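Local coordinates for parahox neighbor (Phaeodactylum tricornutum CCAP 1055/1, PDB 5Z5M), which probably catalyses the last two steps from urate to (S)-allantoin, hydrolysing 5-hydroxyisourate and decarboxylating OHCU stereoselectively, at residues H186-G191 against P285-P290; M199-H204 against W245-G250. All coordinates share one frame; numbering follows the deposited sequence.

Interaction 1 of 2, residues H186-G191 against P285-P290; sequences HVLDTG and PLLVSP
Val187 holds CG1 anti to the backbone N (chi1 -178°), and Val288 holds CG1 in the crowded position between its own N and carbonyl carbon (chi1 62°). The two methyl groups therefore meet obliquely on one face of the sheet, Val187 CG1 lying 4.0 Å from Val288 CG1. Thr190 also uses the crowded position, for OG1. The Thr190 and Leu287 side chains cross at about a right angle, with Thr190 CG2 4.1 Å from Leu287 CB.

The backbones form a parallel beta ladder. Leu286 N donates to His186 O, Leu188 N to Leu286 O at 2.9 Å, and Val288 N to Leu188 O. All three run nearly along the C=O axis of the acceptor. The last rung is less regular: Thr190 N reaches Val288 O at 2.9 Å from above the carbonyl plane. At the end of the strand, Asp189 OD1 accepts from Gly191 N at 3.0 Å, met from above the carboxylate plane. This is an Asx turn; Asp189 OD2 is hydrogen-bonded to Asn192 ND2 and Tyr252 OH.

This pairing belongs to the transthyretin-like HIU hydrolase domain and joins strands 182-189 and 281-289. Thr190 O bonds to Ser289 OG of a second subunit, and Leu188 and Leu287 pack on Tyr296 of a third. Strand 292-296 continues the sheet beside 281-289, while Leu286 and Val288 pack against helix 249-256 and Val187 and Leu286 against strand 241-248.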
ATOM      1  N   HIS A 186       4.461 -11.473   9.444  1.00 10.54           N
ATOM      2  CA  HIS A 186       5.676 -11.206   8.693  1.00 14.00           C
ATOM      3  C   HIS A 186       5.868  -9.696   8.673  1.00 11.90           C
ATOM      4  O   HIS A 186       4.900  -8.952   8.517  1.00 12.60           O
ATOM      5  CB  HIS A 186       5.568 -11.780   7.277  1.00 17.30           C
ATOM      6  CG  HIS A 186       6.725 -11.448   6.388  1.00 23.87           C
ATOM      7  ND1 HIS A 186       7.985 -11.971   6.580  1.00 27.47           N
ATOM      8  CD2 HIS A 186       6.808 -10.655   5.294  1.00 23.83           C
ATOM      9  CE1 HIS A 186       8.799 -11.507   5.646  1.00 34.33           C
ATOM     10  NE2 HIS A 186       8.108 -10.707   4.855  1.00 45.64           N
ATOM     11  N   VAL A 187       7.096  -9.236   8.863  1.00  6.62           N
ATOM     12  CA  VAL A 187       7.371  -7.807   8.770  1.00  6.15           C
ATOM     13  C   VAL A 187       8.364  -7.533   7.647  1.00 11.40           C
ATOM     14  O   VAL A 187       9.448  -8.122   7.594  1.00 11.12           O
ATOM     15  CB  VAL A 187       7.931  -7.235  10.076  1.00 12.07           C
ATOM     16  CG1 VAL A 187       8.137  -5.726   9.928  1.00 10.31           C
ATOM     17  CG2 VAL A 187       7.002  -7.556  11.233  1.00 10.40           C
ATOM     18  N   LEU A 188       7.979  -6.646   6.739  1.00  6.77           N
ATOM     19  CA  LEU A 188       8.843  -6.257   5.633  1.00  8.30           C
ATOM     20  C   LEU A 188       9.194  -4.776   5.682  1.00  9.40           C
ATOM     21  O   LEU A 188       8.308  -3.925   5.749  1.00 11.14           O
ATOM     22  CB  LEU A 188       8.174  -6.573   4.302  1.00 12.55           C
ATOM     23  CG  LEU A 188       8.975  -6.091   3.095  1.00 19.55           C
ATOM     24  CD1 LEU A 188      10.006  -7.126   2.685  1.00 22.05           C
ATOM     25  CD2 LEU A 188       8.043  -5.753   1.947  1.00 35.07           C
ATOM     26  N   ASP A 189      10.492  -4.486   5.641  1.00  8.14           N
ATOM     27  CA  ASP A 189      11.017  -3.123   5.613  1.00 10.23           C
ATOM     28  C   ASP A 189      11.022  -2.628   4.165  1.00 12.60           C
ATOM     29  O   ASP A 189      11.896  -2.999   3.387  1.00 13.09           O
ATOM     30  CB  ASP A 189      12.429  -3.108   6.224  1.00 13.47           C
ATOM     31  CG  ASP A 189      13.095  -1.734   6.206  1.00 17.47           C
ATOM     32  OD1 ASP A 189      12.547  -0.765   5.641  1.00 18.11           O
ATOM     33  OD2 ASP A 189      14.212  -1.643   6.759  1.00 15.95           O
ATOM     34  N   THR A 190      10.048  -1.797   3.795  1.00 12.47           N
ATOM     35  CA  THR A 190       9.928  -1.381   2.401  1.00  9.50           C
ATOM     36  C   THR A 190      10.880  -0.245   2.045  1.00 12.82           C
ATOM     37  O   THR A 190      11.036   0.099   0.872  1.00 17.46           O
ATOM     38  CB  THR A 190       8.483  -0.947   2.062  1.00  9.33           C
ATOM     39  OG1 THR A 190       8.085   0.117   2.935  1.00 11.81           O
ATOM     40  CG2 THR A 190       7.531  -2.114   2.231  1.00 13.24           C
ATOM     41  N   GLY A 191      11.514   0.337   3.055  1.00 11.39           N
ATOM     42  CA  GLY A 191      12.497   1.376   2.824  1.00 17.24           C
ATOM     43  C   GLY A 191      13.823   0.778   2.385  1.00 16.80           C
ATOM     44  O   GLY A 191      14.551   1.377   1.600  1.00 15.49           O
ATOM     45  N   PRO A 285       0.402  -9.492   8.274  1.00  8.34           N
ATOM     46  CA  PRO A 285       1.746  -8.922   8.212  1.00 10.14           C
ATOM     47  C   PRO A 285       1.780  -7.398   8.337  1.00 15.63           C
ATOM     48  O   PRO A 285       0.736  -6.743   8.360  1.00 16.32           O
ATOM     49  CB  PRO A 285       2.223  -9.347   6.826  1.00 12.77           C
ATOM     50  CG  PRO A 285       0.980  -9.298   6.002  1.00 12.27           C
ATOM     51  CD  PRO A 285      -0.166  -9.677   6.924  1.00 11.79           C
ATOM     52  N   LEU A 286       2.989  -6.854   8.402  1.00 11.51           N
ATOM     53  CA  LEU A 286       3.209  -5.416   8.390  1.00  8.13           C
ATOM     54  C   LEU A 286       4.210  -5.047   7.290  1.00 12.57           C
ATOM     55  O   LEU A 286       5.321  -5.585   7.244  1.00 13.24           O
ATOM     56  CB  LEU A 286       3.722  -4.936   9.757  1.00  9.00           C
ATOM     57  CG  LEU A 286       4.044  -3.445   9.886  1.00  6.64           C
ATOM     58  CD1 LEU A 286       2.759  -2.624   9.839  1.00  6.40           C
ATOM     59  CD2 LEU A 286       4.835  -3.155  11.158  1.00 15.15           C
ATOM     60  N   LEU A 287       3.810  -4.142   6.401  1.00  7.02           N
ATOM     61  CA  LEU A 287       4.723  -3.526   5.442  1.00 10.36           C
ATOM     62  C   LEU A 287       5.065  -2.152   5.986  1.00 12.17           C
ATOM     63  O   LEU A 287       4.164  -1.361   6.214  1.00  9.40           O
ATOM     64  CB  LEU A 287       4.085  -3.412   4.053  1.00 14.26           C
ATOM     65  CG  LEU A 287       3.978  -4.637   3.136  1.00 25.88           C
ATOM     66  CD1 LEU A 287       3.178  -5.764   3.769  1.00 24.71           C
ATOM     67  CD2 LEU A 287       3.364  -4.229   1.802  1.00 27.70           C
ATOM     68  N   VAL A 288       6.341  -1.851   6.218  1.00  7.31           N
ATOM     69  CA  VAL A 288       6.641  -0.608   6.929  1.00  6.51           C
ATOM     70  C   VAL A 288       7.929   0.105   6.486  1.00  8.19           C
ATOM     71  O   VAL A 288       8.922  -0.530   6.135  1.00  8.33           O
ATOM     72  CB  VAL A 288       6.706  -0.875   8.455  1.00  8.16           C
ATOM     73  CG1 VAL A 288       7.826  -1.868   8.799  1.00 11.92           C
ATOM     74  CG2 VAL A 288       6.868   0.416   9.236  1.00 12.94           C
ATOM     75  N   SER A 289       7.875   1.435   6.475  1.00  9.34           N
ATOM     76  CA  SER A 289       9.053   2.291   6.363  1.00 12.17           C
ATOM     77  C   SER A 289       8.918   3.308   7.499  1.00 10.98           C
ATOM     78  O   SER A 289       7.915   3.288   8.213  1.00  9.27           O
ATOM     79  CB  SER A 289       9.131   2.962   4.986  1.00 12.66           C
ATOM     80  OG  SER A 289       8.223   4.051   4.877  1.00 10.05           O
ATOM     81  N   PRO A 290       9.918   4.189   7.698  1.00  7.88           N
ATOM     82  CA  PRO A 290       9.686   5.194   8.742  1.00 12.41           C
ATOM     83  C   PRO A 290       8.519   6.141   8.437  1.00 10.43           C
ATOM     84  O   PRO A 290       8.074   6.867   9.334  1.00 10.00           O
ATOM     85  CB  PRO A 290      11.010   5.971   8.780  1.00 13.19           C
ATOM     86  CG  PRO A 290      12.018   5.001   8.304  1.00  9.34           C
ATOM     87  CD  PRO A 290      11.321   4.184   7.247  1.00 15.86           C
TER

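Interaction 2 of 2, residues M199-H204 against W245-G250; sequences MRIHLH and WTFFCG
Three backbone hydrogen bonds pair strands 200-207 and 241-248 in the antiparallel four-stranded sheet of the transthyretin-like fold. Thr246 N donates to His202 O at 2.8 Å. His202 N answers with a bond on a lone pair of Thr246 O. Phe248 N bonds to Arg200 O at 3.1 Å, nearly along the C=O axis. One water extends the ladder, accepting from Arg200 N and donating to Phe248 O.

The Arg200 guanidinium lies over one face of the Phe248 ring in a cation-pi contact. Its CZ is 4.0 Å from the ring centroid, and the two planes are 30° apart. Arg200 NH2 also forms a salt bridge with Glu251, which helps fix the group over the ring. Phe248 turns its edge to His202 in a T-shaped stack, with CE1 over the centre of the imidazole. An alanine in place of Phe248 would remove this ring and would probably leave the Arg200 guanidinium and His202 ring less firmly placed.

The other face of the sheet is apolar. Ile201 runs alongside Phe247, its CD1 3.7 Å from Phe247 CE1. Leu203 CD1 makes a CH-pi contact over the six-membered ring of Trp245, which also stacks with Phe273. Met199, bent at chi3 (-67°), places CE 3.7 Å from Cys249 SG.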
ATOM      1  N   MET A 199      12.744  -7.386  15.402  1.00 12.91           N
ATOM      2  CA  MET A 199      11.732  -6.421  15.838  1.00 12.04           C
ATOM      3  C   MET A 199      10.859  -7.044  16.926  1.00  9.41           C
ATOM      4  O   MET A 199      10.356  -8.152  16.746  1.00 15.21           O
ATOM      5  CB  MET A 199      10.856  -5.959  14.661  1.00 13.53           C
ATOM      6  CG  MET A 199       9.835  -4.879  15.037  1.00 25.31           C
ATOM      7  SD  MET A 199       8.706  -4.388  13.710  1.00 20.12           S
ATOM      8  CE  MET A 199       9.822  -3.587  12.559  1.00 17.18           C
ATOM      9  N   ARG A 200      10.690  -6.349  18.050  1.00  7.28           N
ATOM     10  CA  ARG A 200       9.786  -6.812  19.104  1.00  8.90           C
ATOM     11  C   ARG A 200       8.346  -6.604  18.678  1.00 10.88           C
ATOM     12  O   ARG A 200       8.004  -5.573  18.101  1.00 10.91           O
ATOM     13  CB  ARG A 200      10.027  -6.086  20.434  1.00 10.56           C
ATOM     14  CG  ARG A 200      11.362  -6.355  21.087  1.00 27.15           C
ATOM     15  CD  ARG A 200      11.415  -5.753  22.491  1.00 25.58           C
ATOM     16  NE  ARG A 200      11.011  -4.347  22.522  1.00 17.26           N
ATOM     17  CZ  ARG A 200      10.148  -3.835  23.395  1.00 18.29           C
ATOM     18  NH1 ARG A 200       9.596  -4.607  24.322  1.00 22.67           N
ATOM     19  NH2 ARG A 200       9.841  -2.545  23.348  1.00 27.47           N
ATOM     20  N   ILE A 201       7.512  -7.589  18.980  1.00  9.54           N
ATOM     21  CA  ILE A 201       6.103  -7.566  18.611  1.00  8.86           C
ATOM     22  C   ILE A 201       5.278  -8.148  19.750  1.00 11.43           C
ATOM     23  O   ILE A 201       5.533  -9.268  20.183  1.00 14.29           O
ATOM     24  CB  ILE A 201       5.823  -8.378  17.333  1.00  8.23           C
ATOM     25  CG1 ILE A 201       6.618  -7.843  16.139  1.00 13.13           C
ATOM     26  CG2 ILE A 201       4.331  -8.363  17.025  1.00 12.34           C
ATOM     27  CD1 ILE A 201       6.502  -8.717  14.883  1.00 10.38           C
ATOM     28  N   HIS A 202       4.307  -7.385  20.246  1.00  7.71           N
ATOM     29  CA  HIS A 202       3.382  -7.905  21.245  1.00  8.35           C
ATOM     30  C   HIS A 202       2.011  -8.156  20.627  1.00 11.62           C
ATOM     31  O   HIS A 202       1.673  -7.587  19.586  1.00  8.06           O
ATOM     32  CB  HIS A 202       3.260  -6.945  22.431  1.00  8.67           C
ATOM     33  CG  HIS A 202       4.534  -6.780  23.198  1.00 21.61           C
ATOM     34  ND1 HIS A 202       4.659  -5.905  24.260  1.00 22.91           N
ATOM     35  CD2 HIS A 202       5.738  -7.379  23.061  1.00 16.16           C
ATOM     36  CE1 HIS A 202       5.888  -5.973  24.736  1.00 24.63           C
ATOM     37  NE2 HIS A 202       6.566  -6.857  24.028  1.00 29.25           N
ATOM     38  N   LEU A 203       1.242  -9.031  21.266  1.00  9.38           N
ATOM     39  CA  LEU A 203      -0.105  -9.372  20.820  1.00  8.47           C
ATOM     40  C   LEU A 203      -1.057  -9.414  22.010  1.00  9.63           C
ATOM     41  O   LEU A 203      -0.811 -10.131  22.985  1.00 11.78           O
ATOM     42  CB  LEU A 203      -0.114 -10.726  20.089  1.00  7.22           C
ATOM     43  CG  LEU A 203      -1.465 -11.169  19.514  1.00  6.00           C
ATOM     44  CD1 LEU A 203      -2.008 -10.146  18.515  1.00  7.00           C
ATOM     45  CD2 LEU A 203      -1.356 -12.558  18.864  1.00 11.09           C
ATOM     46  N   HIS A 204      -2.124  -8.627  21.934  1.00  8.06           N
ATOM     47  CA  HIS A 204      -3.193  -8.653  22.931  1.00  8.68           C
ATOM     48  C   HIS A 204      -4.493  -9.132  22.322  1.00  9.63           C
ATOM     49  O   HIS A 204      -4.758  -8.876  21.153  1.00 10.03           O
ATOM     50  CB  HIS A 204      -3.427  -7.267  23.533  1.00  9.48           C
ATOM     51  CG  HIS A 204      -2.345  -6.819  24.457  1.00 14.11           C
ATOM     52  ND1 HIS A 204      -1.125  -6.362  24.008  1.00 16.31           N
ATOM     53  CD2 HIS A 204      -2.297  -6.750  25.810  1.00 17.98           C
ATOM     54  CE1 HIS A 204      -0.374  -6.029  25.041  1.00 28.44           C
ATOM     55  NE2 HIS A 204      -1.062  -6.257  26.147  1.00 22.87           N
ATOM     56  N   TRP A 245      -1.930  -6.259  17.469  1.00  7.22           N
ATOM     57  CA  TRP A 245      -0.474  -6.307  17.472  1.00  5.86           C
ATOM     58  C   TRP A 245       0.053  -4.989  18.009  1.00 10.82           C
ATOM     59  O   TRP A 245      -0.593  -3.950  17.875  1.00 12.01           O
ATOM     60  CB  TRP A 245       0.133  -6.497  16.076  1.00  9.59           C
ATOM     61  CG  TRP A 245      -0.159  -7.750  15.284  1.00 13.48           C
ATOM     62  CD1 TRP A 245      -0.880  -7.821  14.125  1.00 13.90           C
ATOM     63  CD2 TRP A 245       0.340  -9.078  15.525  1.00  9.07           C
ATOM     64  NE1 TRP A 245      -0.893  -9.108  13.651  1.00 13.37           N
ATOM     65  CE2 TRP A 245      -0.159  -9.902  14.494  1.00 13.36           C
ATOM     66  CE3 TRP A 245       1.127  -9.655  16.527  1.00  7.30           C
ATOM     67  CZ2 TRP A 245       0.107 -11.270  14.431  1.00 10.93           C
ATOM     68  CZ3 TRP A 245       1.394 -11.021  16.460  1.00  7.60           C
ATOM     69  CH2 TRP A 245       0.883 -11.808  15.420  1.00 10.29           C
ATOM     70  N   THR A 246       1.247  -5.032  18.579  1.00  5.88           N
ATOM     71  CA  THR A 246       2.024  -3.830  18.828  1.00  8.91           C
ATOM     72  C   THR A 246       3.389  -4.039  18.192  1.00  9.03           C
ATOM     73  O   THR A 246       4.146  -4.904  18.624  1.00  9.07           O
ATOM     74  CB  THR A 246       2.176  -3.523  20.337  1.00 17.68           C
ATOM     75  OG1 THR A 246       0.882  -3.341  20.928  1.00 14.84           O
ATOM     76  CG2 THR A 246       2.994  -2.256  20.538  1.00 15.40           C
ATOM     77  N   PHE A 247       3.679  -3.291  17.132  1.00  6.73           N
ATOM     78  CA  PHE A 247       4.970  -3.384  16.463  1.00  5.96           C
ATOM     79  C   PHE A 247       5.900  -2.287  16.964  1.00  9.04           C
ATOM     80  O   PHE A 247       5.581  -1.101  16.855  1.00 11.17           O
ATOM     81  CB  PHE A 247       4.815  -3.272  14.946  1.00  4.77           C
ATOM     82  CG  PHE A 247       3.998  -4.374  14.335  1.00  8.07           C
ATOM     83  CD1 PHE A 247       4.590  -5.572  13.969  1.00  9.44           C
ATOM     84  CD2 PHE A 247       2.644  -4.203  14.110  1.00  6.86           C
ATOM     85  CE1 PHE A 247       3.842  -6.591  13.392  1.00  6.36           C
ATOM     86  CE2 PHE A 247       1.890  -5.208  13.535  1.00  7.13           C
ATOM     87  CZ  PHE A 247       2.491  -6.412  13.177  1.00 11.48           C
ATOM     88  N   PHE A 248       7.048  -2.669  17.510  1.00 10.05           N
ATOM     89  CA  PHE A 248       7.984  -1.669  18.020  1.00  7.07           C
ATOM     90  C   PHE A 248       8.980  -1.284  16.934  1.00 12.62           C
ATOM     91  O   PHE A 248      10.148  -1.666  16.978  1.00 15.08           O
ATOM     92  CB  PHE A 248       8.695  -2.190  19.275  1.00  9.08           C
ATOM     93  CG  PHE A 248       7.776  -2.355  20.453  1.00 15.66           C
ATOM     94  CD1 PHE A 248       7.104  -3.546  20.665  1.00 11.79           C
ATOM     95  CD2 PHE A 248       7.552  -1.300  21.324  1.00 20.85           C
ATOM     96  CE1 PHE A 248       6.244  -3.696  21.742  1.00 17.79           C
ATOM     97  CE2 PHE A 248       6.693  -1.438  22.396  1.00 18.69           C
ATOM     98  CZ  PHE A 248       6.036  -2.636  22.605  1.00 17.30           C
ATOM     99  N   CYS A 249       8.504  -0.513  15.959  1.00  9.77           N
ATOM    100  CA  CYS A 249       9.285  -0.209  14.766  1.00  9.61           C
ATOM    101  C   CYS A 249      10.382   0.812  15.017  1.00 12.29           C
ATOM    102  O   CYS A 249      11.388   0.825  14.310  1.00 15.19           O
ATOM    103  CB  CYS A 249       8.377   0.292  13.649  1.00 19.17           C
ATOM    104  SG  CYS A 249       7.222  -0.951  13.093  1.00 23.14           S
ATOM    105  N   GLY A 250      10.172   1.675  16.005  1.00 16.66           N
ATOM    106  CA  GLY A 250      11.163   2.674  16.364  1.00 12.64           C
ATOM    107  C   GLY A 250      12.496   2.055  16.735  1.00 11.44           C
ATOM    108  O   GLY A 250      13.548   2.517  16.287  1.00 15.50           O
TER
HETATM  109  O   HOH W   1      11.723  -3.613  18.034  1.00 12.81           O
HETATM  110  O   HOH W   2      -0.507  -5.516  21.370  1.00 19.94           O

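In the fold
Interactions 1 and 2 belong to the two different sheets of the transthyretin-like domain. Along the chain, 199-204 and 245-250 fall inside the loop closed by 186-191 and 285-290. Their centres are about 12 Å apart. The sheets meet through apolar groups: Leu286 CD2 lies 3.5 Å from Phe247 CG, and Val187 touches Met199 and Ile201. Both contacts are largely buried. Interaction 1 is parallel and mostly aliphatic, and its Leu188 and Leu287 face packs against another subunit. Interaction 2 is antiparallel and two-sided. Its Ile201, Leu203, Trp245 and Phe247 face is aromatic and aliphatic, whereas Arg200, His202, Thr246 and Phe248 are partly exposed; there Arg200 brings a charge over an aromatic ring, and waters bridge the strands.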